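Local coordinates for cellulosomal scaffoldin anchoring protein C (Acetivibrio cellulolyticus, PDB 4UYP) that belongs to a cell-surface anchoring scaffoldin, this chain being its third cohesin domain, which binds the dockerin of the adaptor scaffoldin ScaB in a type I cohesin-dockerin interaction, at residues I112-S116 / A117-F121. Numbering follows the deposited sequence.
Sequences ITTNS and AYTSF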
loop_
_atom_site.group_PDB
_atom_site.type_symbol
_atom_site.label_atom_id
_atom_site.label_comp_id
_atom_site.label_asym_id
_atom_site.label_seq_id
_atom_site.Cartn_x
_atom_site.Cartn_y
_atom_site.Cartn_z
ATOM N N ILE C 112 -10.062 -4.289 0.492
ATOM C CA ILE C 112 -8.809 -5.147 0.456
ATOM C C ILE C 112 -8.242 -4.833 -0.938
ATOM O O ILE C 112 -8.791 -5.132 -1.967
ATOM C CB ILE C 112 -9.268 -6.643 0.566
ATOM C CG1 ILE C 112 -10.135 -6.915 1.822
ATOM C CG2 ILE C 112 -8.042 -7.505 0.612
ATOM C CD1 ILE C 112 -9.550 -6.509 3.187
ATOM N N THR C 113 -7.135 -4.106 -0.815
ATOM C CA THR C 113 -6.606 -3.354 -1.971
ATOM C C THR C 113 -5.298 -3.876 -2.553
ATOM O O THR C 113 -4.440 -4.167 -1.793
ATOM C CB THR C 113 -6.353 -1.824 -1.543
ATOM O OG1 THR C 113 -5.513 -1.682 -0.443
ATOM C CG2 THR C 113 -7.756 -1.161 -1.107
ATOM N N THR C 114 -5.202 -3.973 -3.853
ATOM C CA THR C 114 -3.877 -4.338 -4.510
ATOM C C THR C 114 -2.894 -3.175 -4.402
ATOM O O THR C 114 -3.290 -2.043 -4.797
ATOM C CB THR C 114 -4.130 -4.676 -5.923
ATOM O OG1 THR C 114 -5.111 -5.728 -6.073
ATOM C CG2 THR C 114 -2.779 -5.213 -6.549
ATOM N N ASN C 115 -1.692 -3.413 -3.975
ATOM C CA ASN C 115 -0.647 -2.365 -3.803
ATOM C C ASN C 115 0.235 -2.389 -5.075
ATOM O O ASN C 115 1.068 -3.283 -5.194
ATOM C CB ASN C 115 0.081 -2.561 -2.511
ATOM C CG ASN C 115 1.025 -1.396 -2.164
ATOM O OD1 ASN C 115 1.617 -0.859 -3.174
ATOM N ND2 ASN C 115 1.253 -1.118 -0.947
ATOM N N SER C 116 0.114 -1.372 -5.949
ATOM C CA SER C 116 0.863 -1.396 -7.233
ATOM C C SER C 116 2.335 -1.161 -6.964
ATOM O O SER C 116 3.093 -1.512 -7.885
ATOM C CB SER C 116 0.230 -0.434 -8.257
ATOM O OG SER C 116 0.353 0.782 -7.624
ATOM N N ALA C 117 2.781 -0.624 -5.852
ATOM C CA ALA C 117 4.197 -0.445 -5.594
ATOM C C ALA C 117 4.944 -1.746 -5.283
ATOM O O ALA C 117 6.177 -1.825 -5.298
ATOM C CB ALA C 117 4.433 0.615 -4.534
ATOM N N TYR C 118 4.181 -2.769 -4.909
ATOM C CA TYR C 118 4.756 -4.001 -4.394
ATOM C C TYR C 118 4.236 -5.226 -5.198
ATOM O O TYR C 118 4.551 -6.381 -4.804
ATOM C CB TYR C 118 4.434 -4.213 -2.864
ATOM C CG TYR C 118 5.182 -3.232 -2.040
ATOM C CD1 TYR C 118 4.515 -1.989 -1.762
ATOM C CD2 TYR C 118 6.424 -3.526 -1.483
ATOM C CE1 TYR C 118 5.196 -1.057 -0.954
ATOM C CE2 TYR C 118 7.130 -2.573 -0.695
ATOM C CZ TYR C 118 6.398 -1.370 -0.424
ATOM O OH TYR C 118 7.075 -0.394 0.314
ATOM N N THR C 119 3.524 -4.989 -6.257
ATOM C CA THR C 119 2.899 -6.041 -7.073
ATOM C C THR C 119 3.476 -5.908 -8.439
ATOM O O THR C 119 3.375 -4.826 -9.068
ATOM C CB THR C 119 1.402 -5.836 -7.125
ATOM O OG1 THR C 119 0.888 -5.959 -5.767
ATOM C CG2 THR C 119 0.642 -6.860 -7.988
ATOM N N SER C 120 4.006 -7.029 -8.955
ATOM C CA SER C 120 4.560 -7.001 -10.351
ATOM C C SER C 120 4.539 -8.423 -10.847
ATOM O O SER C 120 4.584 -9.394 -10.086
ATOM C CB SER C 120 6.011 -6.515 -10.451
ATOM O OG SER C 120 6.986 -7.387 -9.868
ATOM N N PHE C 121 4.510 -8.582 -12.162
ATOM C CA PHE C 121 4.388 -9.885 -12.855
ATOM C C PHE C 121 5.388 -9.956 -13.994
ATOM O O PHE C 121 5.543 -8.943 -14.706
ATOM C CB PHE C 121 3.018 -10.064 -13.430
ATOM C CG PHE C 121 1.919 -10.218 -12.391
ATOM C CD1 PHE C 121 1.412 -9.099 -11.739
ATOM C CD2 PHE C 121 1.405 -11.424 -12.141
ATOM C CE1 PHE C 121 0.381 -9.333 -10.767
ATOM C CE2 PHE C 121 0.382 -11.641 -11.218
ATOM C CZ PHE C 121 -0.076 -10.574 -10.512
#
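The Tyr118 ring receives the Asn115 amide at its edge: Asn115 OD1 lies close to the ring plane, 3.4 Å from Tyr118 CD1, and the two side chains run side by side in the same direction, the amide plane standing nearly perpendicular (89°) to the ring. With Asn115 CG anti to the backbone N (chi1 -171°) and beside the carbonyl carbon, OD1 reaches Ala117 N and accepts it at 2.9 Å in the carbonyl plane, an Asx turn. Superimposed on it is a type I beta turn, closed by Tyr118 N to Asn115 O at 3.2 Å. Asn115 O takes a second, shorter bond from Thr119 OG1 at 2.7 Å. The two donors reach Asn115 O from opposite faces of its carbonyl plane, so this buried oxygen is gripped from both sides. Arg37 adds a cation-pi contact to the Tyr118 ring, and its N bonds to Thr119 OG1, consistent with the hydroxyl giving its proton to Asn115 O. Thr114 CG2 meets Thr119 OG1 at 3.8 Å, the side chains crossing at about a right angle. Asn115 ND2 bonds to Asn39 OD1, Ser116 OG to Asn111 O of the second subunit, and Tyr118 packs on Val25 of the ScaB chain. The turn interrupts strand 109-122 of the cohesin beta-sandwich, which runs antiparallel between strands 33-39 and 133-141.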